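Local atomic coordinates of helicase-like protein (Bacteroides thetaiotaomicron, PDB entry 2FG1), a protein that is of unknown function but carries a macro domain and may remove ADP-ribose hydrolytically from ADP-ribosylated thymidine in DNA. Residues E61-G66 against N81-H86; M123-C128 against V153-L158. All coordinates share one frame; numbering follows the deposited sequence.

Contact 1 of 2, residues E61-G66 against N81-H86; sequences EEFTLG and NMIGQH
I83 points from strand 77-85 toward the 61-66 loop, where it meets the F63 ring and the T64 carbonyl. Its CB lies 3.5 Å from T64 O, and I83 CG2 rests against T64 O at 3.7 Å while approaching L65 CD2 more distantly. CG1, beside the backbone N and anti to the carbonyl carbon (chi1 -56°), passes T64 O at longer range, and the extended chain beyond it carries CD1 over the F63 ring. There I83 CD1 makes a CH-pi contact, 3.6 Å from the centroid of the F63 ring and only 10° off the normal, with all six ring carbons at 3.7 to 4.1 Å. An alanine in place of F63 would probably open a gap beneath this methyl and deprive I83 CD1 of its flat aromatic seat. Past the side chain, I83 O accepts from G66 N in a nearly straight bond of 2.9 Å (173° at the hydrogen), the donor standing almost on the extension of C=O. L65 CA adds a CA-H...O contact to I83 O at 3.5 Å. The L65 side chain turns back over the strand end, L65 CD2 touching Q85 O at 3.7 Å. The contact joins the loop after helix 48-59 to strand 77-85 just where that loop enters strand 68-74, the antiparallel neighbour. The F63 ring also meets Y53, W56 and Y57 of helix 48-59, making an aromatic cluster against which I83 packs, and L65 reaches A102 of helix 100-117.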
loop_
_atom_site.group_PDB
_atom_site.type_symbol
_atom_site.label_atom_id
_atom_site.label_comp_id
_atom_site.label_asym_id
_atom_site.label_seq_id
_atom_site.Cartn_x
_atom_site.Cartn_y
_atom_site.Cartn_z
ATOM N N GLU A 61 -6.065 0.398 -18.033
ATOM C CA GLU A 61 -5.618 -0.971 -18.221
ATOM C C GLU A 61 -5.460 -1.641 -16.866
ATOM O O GLU A 61 -4.495 -1.391 -16.136
ATOM C CB GLU A 61 -4.327 -1.007 -19.030
ATOM C CG GLU A 61 -4.543 -0.593 -20.477
ATOM C CD GLU A 61 -3.262 -0.231 -21.197
ATOM O OE1 GLU A 61 -2.197 -0.780 -20.845
ATOM O OE2 GLU A 61 -3.328 0.604 -22.122
ATOM N N GLU A 62 -6.448 -2.470 -16.536
ATOM C CA GLU A 62 -6.557 -3.117 -15.220
ATOM C C GLU A 62 -6.489 -2.088 -14.084
ATOM O O GLU A 62 -5.807 -2.298 -13.082
ATOM C CB GLU A 62 -5.494 -4.214 -15.044
ATOM C CG GLU A 62 -5.579 -5.330 -16.079
ATOM C CD GLU A 62 -4.419 -6.311 -16.005
ATOM O OE1 GLU A 62 -4.107 -6.807 -14.897
ATOM O OE2 GLU A 62 -3.823 -6.595 -17.062
ATOM N N PHE A 63 -7.193 -0.975 -14.254
ATOM C CA PHE A 63 -7.273 0.041 -13.218
ATOM C C PHE A 63 -8.506 -0.275 -12.389
ATOM O O PHE A 63 -9.552 0.371 -12.511
ATOM C CB PHE A 63 -7.327 1.455 -13.810
ATOM C CG PHE A 63 -7.079 2.535 -12.793
ATOM C CD1 PHE A 63 -5.776 2.915 -12.474
ATOM C CD2 PHE A 63 -8.138 3.161 -12.143
ATOM C CE1 PHE A 63 -5.538 3.888 -11.526
ATOM C CE2 PHE A 63 -7.910 4.139 -11.198
ATOM C CZ PHE A 63 -6.612 4.509 -10.889
ATOM N N THR A 64 -8.371 -1.306 -11.563
ATOM C CA THR A 64 -9.512 -1.907 -10.879
ATOM C C THR A 64 -9.152 -2.192 -9.426
ATOM O O THR A 64 -7.985 -2.385 -9.084
ATOM C CB THR A 64 -9.962 -3.232 -11.561
ATOM O OG1 THR A 64 -8.837 -4.101 -11.740
ATOM C CG2 THR A 64 -10.582 -2.951 -12.915
ATOM N N LEU A 65 -10.173 -2.229 -8.576
ATOM C CA LEU A 65 -10.002 -2.648 -7.191
ATOM C C LEU A 65 -9.298 -4.001 -7.137
ATOM O O LEU A 65 -9.705 -4.945 -7.840
ATOM C CB LEU A 65 -11.362 -2.733 -6.492
ATOM C CG LEU A 65 -12.002 -1.381 -6.164
ATOM C CD1 LEU A 65 -13.487 -1.569 -5.889
ATOM C CD2 LEU A 65 -11.322 -0.711 -4.982
ATOM N N GLY A 66 -8.249 -4.093 -6.321
ATOM C CA GLY A 66 -7.484 -5.329 -6.211
ATOM C C GLY A 66 -6.214 -5.349 -7.038
ATOM O O GLY A 66 -5.366 -6.203 -6.814
ATOM N N ASN A 81 1.557 0.853 -5.670
ATOM C CA ASN A 81 0.309 1.621 -5.702
ATOM C C ASN A 81 -0.832 0.598 -5.751
ATOM O O ASN A 81 -1.052 -0.024 -6.781
ATOM C CB ASN A 81 0.248 2.509 -6.961
ATOM C CG ASN A 81 1.314 3.601 -7.001
ATOM O OD1 ASN A 81 1.731 4.141 -5.986
ATOM N ND2 ASN A 81 1.700 3.992 -8.223
HETATM N N MSE A 82 -1.522 0.410 -4.626
HETATM C CA MSE A 82 -2.511 -0.659 -4.486
HETATM C C MSE A 82 -3.908 -0.078 -4.549
HETATM O O MSE A 82 -4.279 0.707 -3.689
HETATM C CB MSE A 82 -2.351 -1.351 -3.124
HETATM C CG MSE A 82 -0.958 -1.951 -2.858
HETATM SE SE MSE A 82 -0.895 -3.045 -1.244
HETATM C CE MSE A 82 -1.497 -1.728 0.069
ATOM N N ILE A 83 -4.703 -0.463 -5.545
ATOM C CA ILE A 83 -6.050 0.107 -5.637
ATOM C C ILE A 83 -6.973 -0.621 -4.667
ATOM O O ILE A 83 -7.443 -1.726 -4.949
ATOM C CB ILE A 83 -6.608 0.101 -7.074
ATOM C CG1 ILE A 83 -5.661 0.844 -8.023
ATOM C CG2 ILE A 83 -7.998 0.746 -7.092
ATOM C CD1 ILE A 83 -6.144 0.856 -9.469
ATOM N N GLY A 84 -7.221 0.006 -3.516
ATOM C CA GLY A 84 -7.929 -0.653 -2.419
ATOM C C GLY A 84 -9.061 0.123 -1.787
ATOM O O GLY A 84 -9.592 -0.287 -0.755
ATOM N N GLN A 85 -9.420 1.248 -2.389
ATOM C CA GLN A 85 -10.566 1.990 -1.901
ATOM C C GLN A 85 -11.395 2.519 -3.061
ATOM O O GLN A 85 -10.872 2.866 -4.123
ATOM C CB GLN A 85 -10.162 3.089 -0.910
ATOM C CG GLN A 85 -9.577 4.304 -1.548
ATOM C CD GLN A 85 -9.296 5.414 -0.541
ATOM O OE1 GLN A 85 -8.325 5.332 0.221
ATOM N NE2 GLN A 85 -10.127 6.460 -0.549
ATOM N N HIS A 86 -12.704 2.539 -2.841
ATOM C CA HIS A 86 -13.660 2.943 -3.853
ATOM C C HIS A 86 -14.036 4.399 -3.634
ATOM O O HIS A 86 -14.628 4.747 -2.610
ATOM C CB HIS A 86 -14.895 2.051 -3.771
ATOM C CG HIS A 86 -15.942 2.381 -4.783
ATOM N ND1 HIS A 86 -15.685 2.416 -6.138
ATOM C CD2 HIS A 86 -17.251 2.694 -4.639
ATOM C CE1 HIS A 86 -16.795 2.727 -6.786
ATOM N NE2 HIS A 86 -17.757 2.907 -5.899
#

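Contact 2 of 2, residues M123-C128 against V153-L158; sequences MPRIGC and VTVYDL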
loop_
_atom_site.group_PDB
_atom_site.type_symbol
_atom_site.label_atom_id
_atom_site.label_comp_id
_atom_site.label_asym_id
_atom_site.label_seq_id
_atom_site.Cartn_x
_atom_site.Cartn_y
_atom_site.Cartn_z
HETATM N N MSE A 123 5.148 0.245 5.359
HETATM C CA MSE A 123 3.861 0.883 5.120
HETATM C C MSE A 123 3.471 1.849 6.204
HETATM O O MSE A 123 3.858 1.688 7.352
HETATM C CB MSE A 123 2.767 -0.181 4.981
HETATM C CG MSE A 123 2.535 -1.019 6.243
HETATM SE SE MSE A 123 0.975 -2.112 6.176
HETATM C CE MSE A 123 1.554 -3.480 4.983
ATOM N N PRO A 124 2.640 2.846 5.851
ATOM C CA PRO A 124 1.949 3.602 6.895
ATOM C C PRO A 124 0.811 2.737 7.467
ATOM O O PRO A 124 0.689 1.555 7.095
ATOM C CB PRO A 124 1.404 4.812 6.126
ATOM C CG PRO A 124 1.099 4.239 4.755
ATOM C CD PRO A 124 2.233 3.260 4.489
ATOM N N ARG A 125 0.005 3.299 8.371
ATOM C CA ARG A 125 -1.179 2.586 8.872
ATOM C C ARG A 125 -2.251 2.622 7.795
ATOM O O ARG A 125 -3.188 3.422 7.829
ATOM C CB ARG A 125 -1.721 3.200 10.170
ATOM C CG ARG A 125 -0.729 3.246 11.316
ATOM C CD ARG A 125 -1.403 3.619 12.633
ATOM N NE ARG A 125 -2.076 2.472 13.239
ATOM C CZ ARG A 125 -1.493 1.593 14.055
ATOM N NH1 ARG A 125 -2.195 0.593 14.553
ATOM N NH2 ARG A 125 -0.211 1.704 14.374
ATOM N N ILE A 126 -2.083 1.747 6.800
ATOM C CA ILE A 126 -2.896 1.782 5.579
ATOM C C ILE A 126 -4.391 1.643 5.890
ATOM O O ILE A 126 -4.810 0.804 6.691
ATOM C CB ILE A 126 -2.438 0.741 4.518
ATOM C CG1 ILE A 126 -2.563 -0.697 5.054
ATOM C CG2 ILE A 126 -0.998 1.037 4.034
ATOM C CD1 ILE A 126 -2.340 -1.769 3.988
ATOM N N GLY A 127 -5.184 2.501 5.265
ATOM C CA GLY A 127 -6.645 2.528 5.460
ATOM C C GLY A 127 -7.180 3.370 6.608
ATOM O O GLY A 127 -8.378 3.673 6.643
ATOM N N CYS A 128 -6.322 3.739 7.558
ATOM C CA CYS A 128 -6.743 4.561 8.698
ATOM C C CYS A 128 -6.932 6.011 8.296
ATOM O O CYS A 128 -6.144 6.562 7.523
ATOM C CB CYS A 128 -5.733 4.499 9.842
ATOM S SG CYS A 128 -5.609 2.899 10.629
ATOM N N VAL A 153 7.307 -7.144 7.679
ATOM C CA VAL A 153 6.440 -5.977 7.510
ATOM C C VAL A 153 6.726 -4.986 8.616
ATOM O O VAL A 153 6.695 -5.360 9.784
ATOM C CB VAL A 153 4.938 -6.356 7.572
ATOM C CG1 VAL A 153 4.059 -5.117 7.444
ATOM C CG2 VAL A 153 4.580 -7.368 6.486
ATOM N N THR A 154 6.995 -3.740 8.230
ATOM C CA THR A 154 7.173 -2.635 9.166
ATOM C C THR A 154 6.095 -1.591 8.924
ATOM O O THR A 154 5.896 -1.160 7.783
ATOM C CB THR A 154 8.577 -2.001 9.018
ATOM O OG1 THR A 154 9.566 -3.031 9.174
ATOM C CG2 THR A 154 8.833 -0.941 10.088
ATOM N N VAL A 155 5.395 -1.230 10.001
ATOM C CA VAL A 155 4.357 -0.198 9.978
ATOM C C VAL A 155 4.930 1.019 10.691
ATOM O O VAL A 155 5.473 0.900 11.797
ATOM C CB VAL A 155 3.046 -0.678 10.663
ATOM C CG1 VAL A 155 2.020 0.449 10.734
ATOM C CG2 VAL A 155 2.445 -1.871 9.913
ATOM N N TYR A 156 4.797 2.174 10.036
ATOM C CA TYR A 156 5.403 3.420 10.484
ATOM C C TYR A 156 4.335 4.337 11.050
ATOM O O TYR A 156 3.416 4.725 10.329
ATOM C CB TYR A 156 6.127 4.108 9.307
ATOM C CG TYR A 156 7.304 3.309 8.800
ATOM C CD1 TYR A 156 8.598 3.687 9.121
ATOM C CD2 TYR A 156 7.120 2.167 8.023
ATOM C CE1 TYR A 156 9.686 2.949 8.678
ATOM C CE2 TYR A 156 8.203 1.410 7.586
ATOM C CZ TYR A 156 9.480 1.818 7.915
ATOM O OH TYR A 156 10.563 1.081 7.499
ATOM N N ASP A 157 4.454 4.658 12.336
ATOM C CA ASP A 157 3.514 5.526 13.038
ATOM C C ASP A 157 4.013 6.964 12.940
ATOM O O ASP A 157 5.163 7.260 13.297
ATOM C CB ASP A 157 3.415 5.148 14.530
ATOM C CG ASP A 157 2.728 3.804 14.784
ATOM O OD1 ASP A 157 2.140 3.201 13.863
ATOM O OD2 ASP A 157 2.798 3.355 15.948
ATOM N N LEU A 158 3.126 7.852 12.498
ATOM C CA LEU A 158 3.436 9.265 12.234
ATOM C C LEU A 158 2.168 9.881 11.671
ATOM O O LEU A 158 1.615 9.349 10.700
ATOM C CB LEU A 158 4.561 9.410 11.193
ATOM C CG LEU A 158 5.059 10.797 10.761
ATOM C CD1 LEU A 158 6.295 11.202 11.551
ATOM C CD2 LEU A 158 5.365 10.787 9.264
HETATM O O HOH W 1 0.965 5.681 9.673
#
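M123 O is held by Y156 N at 2.9 Å and is approached by two C-H groups of the adjacent parallel strand. V155 CA makes a CA-H...O contact with M123 O at 3.3 Å, and Y156 CD2 brings the edge of its ring to 3.4 Å from the same oxygen, which lies in the ring plane. With M123 N bonded to T154 O, these bonds frame a parallel bridge between M123 and V155. The selenomethionine M123 CG stands between backbone N and carbonyl carbon (chi1 63°) and packs on V155 CG2 at 3.8 Å; farther out, CE meets V153 CG1. Beyond P124 the backbones diverge, and a water spans the opening, accepting from R125 N and donating to Y156 O. R125 then turns back to D157: R125 NH2 forms a salt bridge to D157 OD1 at 2.8 Å, with the oxygen in the guanidinium plane and approached on its syn side but 30° out of the carboxylate plane, the two flat groups 49° apart. W135 offers the arginine a cation-pi partner. Strand 153-157 lies in the mixed sheet between 120-123 and 7-10, with M123 and V153 packing against helix 135-147 and the Y156 hydroxyl bonded to H122 and I17.

From the N terminus, the chain lays down strands 7-10 and 22-29 and helices 38-45 and 48-59 before contact 1 opens. Contact 1 closes a short loop, the hairpin of strands 68-74 and 77-85, at one edge of the sheet. Helix 100-117 then leads to strand 120-123, after which contact 2 closes a longer loop containing helix 135-147 and ends with the C-terminal strand. The two loops follow in series, neither nesting nor crossing. The centres of the two contacts lie about 19 Å apart on opposite sides of the chain's centre, yet both reach one sheet, and M82 CE packs on I126 CD1 at 4.0 Å, linking the two.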